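Local coordinates for protein flavin prenyltransferase UbiX (Methanocaldococcus jannaschii, PDB 6M8V) that probably prenylates flavin mononucleotide, joining a dimethylallyl group from dimethylallyl phosphate to the flavin to make the prenylated cofactor of UbiD-type decarboxylases, at residues A16-E21 with N155-I160; S36-I41 with I47-I52; D58-E61 with S67-A70; S90-G95 with R103-A108. All blocks are in the same frame, centred on the assembly; numbering follows the deposited sequence.

Overall arrangement
All four contacts lie round one Rossmann-like parallel sheet: contacts 1 and 4 join helix to helix, contact 2 joins a helix to a turn, and contact 3 sets a turn on outermost strand 58-61. Contact 4 is the fully buried one, held by an apolar pair and two waters. Contacts 1, 2 and 3 are partly buried. Contact 1 relies on a guanidinium-amide bond. Contact 2 rests on a lysine over an indole face plus isoleucine packing, and contact 3 on a tyrosine ring. L20 and I52 join contacts 1 and 2. A salt bridge from K38 to E61 links contacts 2 and 3. A70 and R103 connect contact 3 to contact 4. Contacts 2 and 4 each reach an FMN.

Contact 1 (A16-E21 with N155-I160); sequences AKRLLE and NVNDII
R18 and I160 mark the closest backbone approach of the two segments, with their CA atoms 7.3 Å apart. Residues 16-21 belong to helix 13-22, the first helix of the flavoprotein fold. Residues 156-160 are the start of helix 156-171, the last one. The contact therefore brings together elements from the two ends of the Rossmann-like domain. N155 is the N-cap of the later helix, and its OD1 accepts from D158 N.

R18 carries the contact. Its CG stands anti to the backbone N (chi1 -179°), and bends at chi2 and chi3 then turn the guanidinium beside E21. CB of R18 packs on CG2 of I160 at 3.8 Å, and the same methyl lies over one face of the guanidinium. The R18 side chain crosses those of I160 and N157 at about a right angle. The guanidinium and the N157 amide are nearly parallel, their planes 16° apart. R18 NH1 also hydrogen-bonds OD1 of N161, one residue further along helix 156-171.

E21 holds the other end of the group. R18 NE donates to E21 OE2 at 2.9 Å, and K17 NZ to E21 OE1 at 3.2 Å. Both are salt bridges, so one carboxylate holds two cations in a small network. The I159 side chain packs on I159 of a neighbouring subunit. Across the contact R18 NH1 donates to N157 OD1; the modelled length of 2.4 Å is very short and doubtful in detail.

Contact 2 (S36-I41 with I47-I52); sequences SAKKII and IDWKEI. With FMN (flavin mononucleotide), chain B.
K38 lies along the W49 indole, and a cation-pi contact marks the join between helix 35-45 and the turn that enters helix 50-53. Both helices belong to the Rossmann-like flavoprotein fold. The K38 and W49 side chains run side by side and point the same way.

The lysine can be followed outward. Its CB is 4.0 Å from W49 CG. CG of K38 sits closer to that same ring atom, and CD passes over the CD2-CE2 bond. CE of K38 reaches the middle of the six-membered ring, 3.5 Å from its centroid and 7° off the normal. NZ is 4.1 Å from that centroid, still over the face, and makes its salt bridge with E61. The chain is extended beyond CG, which keeps it along the indole. K50 CG covers the opposite face, so the ring is sandwiched between two lysine chains. An alanine in place of W49 would probably leave the K38 chain without its flat support and its ammonium held mainly by E61.

I41 forms the apolar half. Its CG2 meets I52 CG1 at 3.9 Å and I47 CG1 at 4.2 Å, while its CD1 lies near W49 CB. I33 of strand 28-33 touches K38, I41, W49 and I52, which sets the contact against the sheet. D48 OD2 accepts from K50 N and caps the turn.

S36 and I40 belong to the FMN pocket. I40 CD1 touches C6 of the flavin at 3.7 Å.

Contact 3 (D58-E61 with S67-A70); sequences DYYE and SPLA
Y60 meets S67, P68 and L69 with its aromatic ring. All three approach from one side, S67 over the centre, P68 and L69 obliquely toward the rim. The CA atoms of Y60 and S67 are 6.8 Å apart.

Contacts over the ring face come first. S67 OG stands over the Y60 ring centre, 3.3 Å above its plane. CB of S67 makes an off-centre CH-pi contact, 4.1 Å from the ring centroid and 30° off the normal. The hydroxyl lies anti to the S67 backbone N (chi1 156°), which also lets OG accept from L69 N at 3.1 Å. One oxygen thus closes the turn and covers the ring.

Apolar packing surrounds this face. L69 CD1 touches Y60 CD2 at 3.6 Å, and the two side chains cross obliquely. P68 CD rests against Y60 CE1, while P68 CG approaches the phenol oxygen OH at 3.3 Å. A glycine at Y60 would probably open a gap beside S67, P68 and L69 and leave that turn less firmly seated on the strand.

Hydrogen bonds within the strand act on its other side chains. Y59 OH donates to E61 OE1 at 2.6 Å, and that carboxylate oxygen also takes the salt bridge from K38. S67 O accepts from W181 of a neighbouring subunit. The S67 turn is an ST turn, here packed on outermost strand 58-61 of a parallel Rossmann-like sheet.

Contact 4 (S90-G95 with R103-A108); sequences SAIANG and RVCDIA. With FMN (flavin mononucleotide), chain C; PO4 (phosphate ion), chain D.
An FMN site shared between subunits borders this helix-helix contact of the flavoprotein fold. I92 and C105 form its apolar part. I92 CD1 meets C105 SG at 3.7 Å, and I92 CG2 lies 4.0 Å from C105 CB. With SG anti to the carbonyl carbon (chi1 -67°), the sulfur is placed against I92 CD1.

Two waters complete the junction. One donates to I92 O at 2.9 Å and to D106 OD1 at 3.0 Å. The other donates to G95 O at 2.7 Å and, weakly, to D106 OD2. Each water links a carbonyl of the last turn or just after it to one D106 carboxylate oxygen. D106 is further fixed by H128 and N125 of a neighbouring subunit. G95 ends its helix in a Schellman motif, with the positive phi that glycine accepts readily.

R103 takes no part in the helix packing; its guanidinium lies at the ligands. One face of its guanidinium looks onto the flavin, with NH1 3.6 Å from FMN N1, and I107 CG1 is on the opposite face. NH2 makes a weak hydrogen bond of 3.4 Å to O4 of a phosphate ion, probably from the crystallisation liquor. NH1 also pairs with E121 of a neighbouring subunit, a residue of the FMN pocket.

Helix 86-94 rests on helix 126-137 through I92 and L135. On helix 100-110, C105 packs on V79 and V81 of central strand 78-84, while V104 faces the loop at L69.

Contact 1 (A16-E21 with N155-I160)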
# COMPACT_ATOMS: atom_id res chain seq x y z
N ALA A 16 11.55 28.21 21.70
CA ALA A 16 10.32 28.99 21.62
C ALA A 16 10.51 30.38 22.23
O ALA A 16 9.98 31.36 21.70
CB ALA A 16 9.19 28.25 22.32
N LYS A 17 11.25 30.47 23.33
CA LYS A 17 11.50 31.77 23.95
C LYS A 17 12.26 32.68 22.99
O LYS A 17 11.87 33.84 22.78
CB LYS A 17 12.27 31.59 25.26
CG LYS A 17 12.60 32.89 25.99
CD LYS A 17 13.46 32.63 27.23
CE LYS A 17 13.85 33.92 27.96
NZ LYS A 17 14.64 34.85 27.10
N ARG A 18 13.34 32.17 22.39
CA ARG A 18 14.12 32.98 21.46
C ARG A 18 13.31 33.38 20.23
O ARG A 18 13.41 34.52 19.76
CB ARG A 18 15.39 32.24 21.06
CG ARG A 18 16.30 33.01 20.11
CD ARG A 18 16.82 34.31 20.73
NE ARG A 18 17.16 34.15 22.14
CZ ARG A 18 18.27 33.56 22.58
NH1 ARG A 18 19.16 33.07 21.72
NH2 ARG A 18 18.50 33.47 23.89
N LEU A 19 12.53 32.45 19.69
CA LEU A 19 11.69 32.78 18.53
C LEU A 19 10.70 33.89 18.87
O LEU A 19 10.46 34.79 18.05
CB LEU A 19 10.95 31.54 18.03
CG LEU A 19 9.90 31.77 16.94
CD1 LEU A 19 10.55 32.26 15.64
CD2 LEU A 19 9.07 30.51 16.68
N LEU A 20 10.11 33.84 20.07
CA LEU A 20 9.12 34.84 20.45
C LEU A 20 9.73 36.23 20.55
O LEU A 20 9.07 37.22 20.22
CB LEU A 20 8.46 34.46 21.77
CG LEU A 20 7.36 33.41 21.74
CD1 LEU A 20 7.12 32.89 23.14
CD2 LEU A 20 6.08 33.99 21.16
N GLU A 21 10.97 36.33 21.01
CA GLU A 21 11.55 37.67 21.17
C GLU A 21 12.08 38.23 19.85
O GLU A 21 11.96 39.44 19.62
CB GLU A 21 12.64 37.67 22.24
CG GLU A 21 13.67 36.56 22.18
CD GLU A 21 14.38 36.38 23.51
OE1 GLU A 21 13.71 36.53 24.56
OE2 GLU A 21 15.60 36.11 23.52
N ASN A 155 28.87 29.43 21.58
CA ASN A 155 28.15 29.25 22.83
C ASN A 155 26.79 28.66 22.51
O ASN A 155 26.40 28.53 21.34
CB ASN A 155 27.99 30.58 23.57
CG ASN A 155 27.64 31.72 22.64
OD1 ASN A 155 26.62 31.69 21.97
ND2 ASN A 155 28.50 32.74 22.60
N VAL A 156 26.06 28.31 23.57
CA VAL A 156 24.70 27.79 23.42
C VAL A 156 23.84 28.78 22.63
O VAL A 156 23.05 28.38 21.77
CB VAL A 156 24.10 27.49 24.80
CG1 VAL A 156 22.62 27.16 24.68
CG2 VAL A 156 24.86 26.36 25.48
N ASN A 157 24.02 30.07 22.90
CA ASN A 157 23.19 31.09 22.26
C ASN A 157 23.33 31.07 20.74
O ASN A 157 22.35 31.27 20.02
CB ASN A 157 23.56 32.47 22.81
CG ASN A 157 22.35 33.29 23.22
OD1 ASN A 157 21.44 33.50 22.42
ND2 ASN A 157 22.34 33.74 24.47
N ASP A 158 24.55 30.83 20.24
CA ASP A 158 24.74 30.74 18.79
C ASP A 158 24.00 29.55 18.20
O ASP A 158 23.54 29.61 17.05
CB ASP A 158 26.23 30.62 18.46
CG ASP A 158 26.99 31.91 18.67
OD1 ASP A 158 26.38 33.00 18.63
OD2 ASP A 158 28.22 31.83 18.88
N ILE A 159 23.89 28.46 18.95
CA ILE A 159 23.14 27.31 18.48
C ILE A 159 21.65 27.63 18.43
O ILE A 159 20.97 27.33 17.44
CB ILE A 159 23.44 26.09 19.37
CG1 ILE A 159 24.91 25.69 19.21
CG2 ILE A 159 22.50 24.94 19.05
CD1 ILE A 159 25.28 24.43 19.95
N ILE A 160 21.13 28.28 19.47
CA ILE A 160 19.71 28.63 19.51
C ILE A 160 19.37 29.61 18.40
O ILE A 160 18.29 29.52 17.79
CB ILE A 160 19.34 29.21 20.89
CG1 ILE A 160 19.86 28.30 22.01
CG2 ILE A 160 17.83 29.38 21.00
CD1 ILE A 160 19.36 26.88 21.92

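Contact 2 (S36-I41 with I47-I52)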
# COMPACT_ATOMS: atom_id res chain seq x y z
N SER A 36 1.76 20.91 30.05
CA SER A 36 3.05 20.25 30.18
C SER A 36 4.19 21.22 29.89
O SER A 36 5.22 21.20 30.58
CB SER A 36 3.13 19.04 29.24
OG SER A 36 2.15 18.08 29.57
N ALA A 37 4.04 22.06 28.87
CA ALA A 37 5.08 23.03 28.54
C ALA A 37 5.27 24.05 29.65
O ALA A 37 6.39 24.53 29.87
CB ALA A 37 4.77 23.72 27.21
N LYS A 38 4.19 24.41 30.35
CA LYS A 38 4.32 25.33 31.48
C LYS A 38 5.29 24.77 32.52
O LYS A 38 6.14 25.50 33.03
CB LYS A 38 2.96 25.60 32.11
CG LYS A 38 2.02 26.44 31.26
CD LYS A 38 0.65 26.51 31.91
CE LYS A 38 -0.29 27.44 31.17
NZ LYS A 38 -1.66 27.40 31.76
N LYS A 39 5.18 23.48 32.82
CA LYS A 39 6.12 22.86 33.76
C LYS A 39 7.53 22.79 33.19
O LYS A 39 8.50 22.92 33.94
CB LYS A 39 5.63 21.46 34.14
CG LYS A 39 4.27 21.44 34.82
CD LYS A 39 3.60 20.09 34.66
CE LYS A 39 2.22 20.08 35.29
NZ LYS A 39 1.46 18.85 34.89
N ILE A 40 7.67 22.60 31.88
CA ILE A 40 9.00 22.48 31.30
C ILE A 40 9.69 23.84 31.23
O ILE A 40 10.90 23.94 31.47
CB ILE A 40 8.92 21.79 29.92
CG1 ILE A 40 8.50 20.33 30.10
CG2 ILE A 40 10.25 21.87 29.19
CD1 ILE A 40 8.74 19.46 28.90
N ILE A 41 8.94 24.89 30.91
CA ILE A 41 9.48 26.25 30.98
C ILE A 41 10.03 26.53 32.37
O ILE A 41 11.13 27.08 32.53
CB ILE A 41 8.40 27.28 30.60
CG1 ILE A 41 8.03 27.16 29.12
CG2 ILE A 41 8.85 28.69 30.94
CD1 ILE A 41 6.78 27.94 28.77
N ILE A 47 12.22 30.12 35.03
CA ILE A 47 11.33 31.27 35.09
C ILE A 47 9.91 30.75 35.03
O ILE A 47 9.64 29.68 34.47
CB ILE A 47 11.59 32.27 33.94
CG1 ILE A 47 11.41 31.58 32.59
CG2 ILE A 47 12.98 32.87 34.06
CD1 ILE A 47 11.19 32.53 31.43
N ASP A 48 8.99 31.50 35.61
CA ASP A 48 7.59 31.11 35.55
C ASP A 48 7.06 31.28 34.13
O ASP A 48 7.52 32.13 33.37
CB ASP A 48 6.76 31.94 36.53
CG ASP A 48 5.32 31.48 36.59
OD1 ASP A 48 5.04 30.47 37.27
OD2 ASP A 48 4.47 32.13 35.95
N TRP A 49 6.08 30.44 33.77
CA TRP A 49 5.60 30.42 32.40
C TRP A 49 4.96 31.75 32.00
O TRP A 49 5.02 32.13 30.82
CB TRP A 49 4.61 29.27 32.20
CG TRP A 49 3.26 29.49 32.83
CD1 TRP A 49 2.89 29.13 34.10
CD2 TRP A 49 2.11 30.09 32.23
NE1 TRP A 49 1.57 29.48 34.32
CE2 TRP A 49 1.08 30.07 33.19
CE3 TRP A 49 1.85 30.65 30.97
CZ2 TRP A 49 -0.19 30.58 32.93
CZ3 TRP A 49 0.60 31.16 30.72
CH2 TRP A 49 -0.41 31.12 31.69
N LYS A 50 4.37 32.47 32.95
CA LYS A 50 3.76 33.75 32.63
C LYS A 50 4.77 34.76 32.11
O LYS A 50 4.39 35.74 31.47
CB LYS A 50 3.03 34.31 33.86
CG LYS A 50 1.94 33.39 34.40
CD LYS A 50 1.63 33.68 35.87
CE LYS A 50 1.39 32.39 36.66
NZ LYS A 50 -0.04 31.97 36.67
N GLU A 51 6.07 34.54 32.37
CA GLU A 51 7.11 35.39 31.79
C GLU A 51 7.18 35.22 30.28
O GLU A 51 7.54 36.16 29.57
CB GLU A 51 8.47 35.05 32.41
CG GLU A 51 8.71 35.66 33.78
CD GLU A 51 9.06 37.13 33.73
OE1 GLU A 51 8.14 37.97 33.82
OE2 GLU A 51 10.26 37.45 33.58
N ILE A 52 6.86 34.03 29.77
CA ILE A 52 6.82 33.80 28.33
C ILE A 52 5.56 34.41 27.74
O ILE A 52 5.56 34.92 26.61
CB ILE A 52 6.92 32.29 28.04
CG1 ILE A 52 8.20 31.72 28.65
CG2 ILE A 52 6.87 32.02 26.54
CD1 ILE A 52 9.46 32.18 27.96
N1 FMN B . 8.16 14.24 25.13
C2 FMN B . 8.77 14.27 23.89
O2 FMN B . 8.15 13.77 22.96
N3 FMN B . 10.02 14.83 23.69
C4 FMN B . 10.67 15.40 24.78
O4 FMN B . 11.79 15.92 24.68
C4A FMN B . 10.07 15.37 26.03
N5 FMN B . 10.74 15.92 27.09
C5A FMN B . 10.16 15.91 28.33
C6 FMN B . 10.86 16.48 29.38
C7 FMN B . 10.30 16.48 30.65
C7M FMN B . 11.06 17.10 31.77
C8 FMN B . 9.05 15.91 30.86
C8M FMN B . 8.47 15.93 32.24
C9 FMN B . 8.35 15.34 29.81
C9A FMN B . 8.91 15.34 28.53
N10 FMN B . 8.23 14.78 27.47
C10 FMN B . 8.81 14.79 26.22
C1' FMN B . 6.87 14.15 27.68
C2' FMN B . 5.73 15.03 27.18
O2' FMN B . 5.71 16.23 27.92
C3' FMN B . 4.38 14.34 27.34
O3' FMN B . 4.22 13.37 26.31
C4' FMN B . 3.24 15.35 27.33
O4' FMN B . 2.01 14.67 27.43
C5' FMN B . 3.22 16.25 26.10
O5' FMN B . 2.00 16.97 26.09
P FMN B . 1.83 18.34 25.24
O1P FMN B . 2.75 19.38 25.81
O2P FMN B . 2.22 18.07 23.81
O3P FMN B . 0.39 18.80 25.31

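Contact 3 (D58-E61 with S67-A70)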
# COMPACT_ATOMS: atom_id res chain seq x y z
N ASP A 58 -0.95 38.20 21.72
CA ASP A 58 -2.13 37.61 22.31
C ASP A 58 -1.77 36.25 22.88
O ASP A 58 -0.85 35.58 22.39
CB ASP A 58 -3.27 37.45 21.30
CG ASP A 58 -4.11 38.70 21.17
OD1 ASP A 58 -4.37 39.35 22.20
OD2 ASP A 58 -4.50 39.03 20.03
N TYR A 59 -2.50 35.83 23.91
CA TYR A 59 -2.32 34.53 24.53
C TYR A 59 -3.68 33.87 24.69
O TYR A 59 -4.67 34.54 24.98
CB TYR A 59 -1.62 34.63 25.89
CG TYR A 59 -1.53 33.30 26.62
CD1 TYR A 59 -0.51 32.40 26.32
CD2 TYR A 59 -2.46 32.94 27.58
CE1 TYR A 59 -0.43 31.17 26.97
CE2 TYR A 59 -2.39 31.72 28.24
CZ TYR A 59 -1.37 30.84 27.92
OH TYR A 59 -1.28 29.63 28.57
N TYR A 60 -3.72 32.55 24.50
CA TYR A 60 -4.93 31.77 24.74
C TYR A 60 -4.56 30.49 25.46
O TYR A 60 -3.52 29.88 25.19
CB TYR A 60 -5.67 31.45 23.44
CG TYR A 60 -6.11 32.66 22.65
CD1 TYR A 60 -7.24 33.38 23.01
CD2 TYR A 60 -5.38 33.09 21.55
CE1 TYR A 60 -7.64 34.50 22.28
CE2 TYR A 60 -5.77 34.19 20.82
CZ TYR A 60 -6.90 34.89 21.19
OH TYR A 60 -7.28 35.99 20.45
N GLU A 61 -5.42 30.08 26.40
CA GLU A 61 -5.21 28.82 27.09
C GLU A 61 -5.43 27.65 26.14
O GLU A 61 -6.25 27.72 25.22
CB GLU A 61 -6.14 28.72 28.30
CG GLU A 61 -5.52 28.07 29.53
CD GLU A 61 -4.25 28.76 29.98
OE1 GLU A 61 -3.15 28.25 29.67
OE2 GLU A 61 -4.34 29.81 30.64
N SER A 67 -11.69 30.51 21.93
CA SER A 67 -10.74 31.43 21.32
C SER A 67 -11.09 31.63 19.85
O SER A 67 -11.59 30.72 19.19
CB SER A 67 -9.32 30.90 21.47
OG SER A 67 -8.46 31.42 20.48
N PRO A 68 -10.86 32.83 19.31
CA PRO A 68 -11.11 33.03 17.87
C PRO A 68 -10.25 32.15 16.98
O PRO A 68 -10.66 31.83 15.86
CB PRO A 68 -10.80 34.53 17.66
CG PRO A 68 -10.04 34.96 18.89
CD PRO A 68 -10.53 34.09 20.00
N LEU A 69 -9.07 31.73 17.46
CA LEU A 69 -8.21 30.86 16.67
C LEU A 69 -8.86 29.52 16.34
O LEU A 69 -8.50 28.90 15.34
CB LEU A 69 -6.90 30.62 17.40
CG LEU A 69 -6.07 31.85 17.73
CD1 LEU A 69 -4.78 31.45 18.43
CD2 LEU A 69 -5.77 32.64 16.47
N ALA A 70 -9.83 29.08 17.14
CA ALA A 70 -10.40 27.75 17.04
C ALA A 70 -11.37 27.58 15.87
O ALA A 70 -12.07 26.57 15.81
CB ALA A 70 -11.11 27.38 18.34

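Contact 4 (S90-G95 with R103-A108)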
# COMPACT_ATOMS: atom_id res chain seq x y z
N SER A 90 1.79 13.17 17.28
CA SER A 90 0.80 12.13 17.01
C SER A 90 -0.58 12.73 16.79
O SER A 90 -1.27 12.39 15.83
CB SER A 90 0.78 11.13 18.17
OG SER A 90 -0.40 10.36 18.16
N ALA A 91 -0.99 13.64 17.68
CA ALA A 91 -2.33 14.23 17.60
C ALA A 91 -2.52 15.00 16.30
O ALA A 91 -3.57 14.90 15.66
CB ALA A 91 -2.58 15.15 18.80
N ILE A 92 -1.52 15.79 15.90
CA ILE A 92 -1.61 16.51 14.63
C ILE A 92 -1.72 15.54 13.46
O ILE A 92 -2.57 15.71 12.57
CB ILE A 92 -0.41 17.46 14.46
CG1 ILE A 92 -0.37 18.50 15.60
CG2 ILE A 92 -0.49 18.18 13.13
CD1 ILE A 92 0.93 19.28 15.64
N ALA A 93 -0.87 14.52 13.44
CA ALA A 93 -0.87 13.59 12.31
C ALA A 93 -2.18 12.82 12.20
O ALA A 93 -2.60 12.46 11.09
CB ALA A 93 0.31 12.62 12.43
N ASN A 94 -2.85 12.56 13.32
CA ASN A 94 -4.09 11.79 13.32
C ASN A 94 -5.33 12.65 13.44
O ASN A 94 -6.45 12.12 13.40
CB ASN A 94 -4.07 10.74 14.43
CG ASN A 94 -3.11 9.58 14.12
OD1 ASN A 94 -3.40 8.75 13.28
ND2 ASN A 94 -1.98 9.53 14.82
N GLY A 95 -5.18 13.97 13.58
CA GLY A 95 -6.33 14.85 13.61
C GLY A 95 -7.05 14.93 14.94
O GLY A 95 -8.21 15.37 14.97
N ARG A 103 -6.03 21.89 17.30
CA ARG A 103 -7.13 22.42 16.50
C ARG A 103 -6.64 23.46 15.50
O ARG A 103 -7.06 23.45 14.34
CB ARG A 103 -8.21 23.01 17.42
CG ARG A 103 -9.31 23.80 16.71
CD ARG A 103 -10.12 22.94 15.73
NE ARG A 103 -11.22 23.72 15.15
CZ ARG A 103 -11.99 23.32 14.14
NH1 ARG A 103 -11.79 22.14 13.57
NH2 ARG A 103 -12.97 24.11 13.69
N VAL A 104 -5.72 24.35 15.91
CA VAL A 104 -5.24 25.35 14.96
C VAL A 104 -4.28 24.73 13.94
O VAL A 104 -4.16 25.23 12.81
CB VAL A 104 -4.59 26.57 15.67
CG1 VAL A 104 -5.57 27.22 16.64
CG2 VAL A 104 -3.30 26.19 16.37
N CYS A 105 -3.58 23.65 14.30
CA CYS A 105 -2.83 22.91 13.29
C CYS A 105 -3.77 22.27 12.28
O CYS A 105 -3.52 22.33 11.07
CB CYS A 105 -1.94 21.85 13.93
SG CYS A 105 -0.61 22.52 14.92
N ASP A 106 -4.85 21.64 12.75
CA ASP A 106 -5.81 21.03 11.84
C ASP A 106 -6.46 22.08 10.95
O ASP A 106 -6.73 21.84 9.77
CB ASP A 106 -6.86 20.25 12.64
CG ASP A 106 -7.60 19.23 11.80
OD1 ASP A 106 -6.95 18.44 11.07
OD2 ASP A 106 -8.85 19.20 11.87
N ILE A 107 -6.72 23.27 11.51
CA ILE A 107 -7.25 24.38 10.73
C ILE A 107 -6.25 24.81 9.66
O ILE A 107 -6.60 25.02 8.50
CB ILE A 107 -7.62 25.55 11.65
CG1 ILE A 107 -8.92 25.26 12.41
CG2 ILE A 107 -7.70 26.86 10.87
CD1 ILE A 107 -9.20 26.23 13.55
N ALA A 108 -4.98 24.94 10.06
CA ALA A 108 -3.95 25.31 9.10
C ALA A 108 -3.92 24.35 7.92
O ALA A 108 -3.74 24.77 6.77
CB ALA A 108 -2.58 25.36 9.78
N1 FMN C . -14.57 21.12 15.58
C2 FMN C . -14.93 20.52 14.40
O2 FMN C . -14.29 19.54 14.04
N3 FMN C . -15.98 21.00 13.62
C4 FMN C . -16.68 22.11 14.07
O4 FMN C . -17.63 22.59 13.44
C4A FMN C . -16.32 22.71 15.27
N5 FMN C . -17.03 23.81 15.68
C5A FMN C . -16.69 24.42 16.86
C6 FMN C . -17.43 25.52 17.26
C7 FMN C . -17.10 26.16 18.45
C7M FMN C . -17.91 27.34 18.87
C8 FMN C . -16.05 25.69 19.23
C8M FMN C . -15.73 26.40 20.51
C9 FMN C . -15.31 24.59 18.83
C9A FMN C . -15.64 23.94 17.64
N10 FMN C . -14.92 22.84 17.22
C10 FMN C . -15.26 22.22 16.03
C1' FMN C . -13.76 22.32 18.05
C2' FMN C . -14.12 21.06 18.83
O2' FMN C . -15.15 21.35 19.75
C3' FMN C . -12.92 20.52 19.60
O3' FMN C . -12.05 19.84 18.71
C4' FMN C . -13.36 19.61 20.74
O4' FMN C . -12.22 19.10 21.39
C5' FMN C . -14.25 18.45 20.30
O5' FMN C . -14.40 17.55 21.38
P FMN C . -15.63 16.50 21.46
O1P FMN C . -16.92 17.26 21.57
O2P FMN C . -15.65 15.70 20.18
O3P FMN C . -15.44 15.59 22.64
P PO4 D . -14.95 26.27 11.16
O1 PO4 D . -15.00 26.90 12.54
O2 PO4 D . -15.92 26.97 10.24
O3 PO4 D . -13.56 26.38 10.59
O4 PO4 D . -15.34 24.81 11.29
O HOH W 1 -4.57 17.74 12.68
O HOH W 2 -8.96 16.18 12.53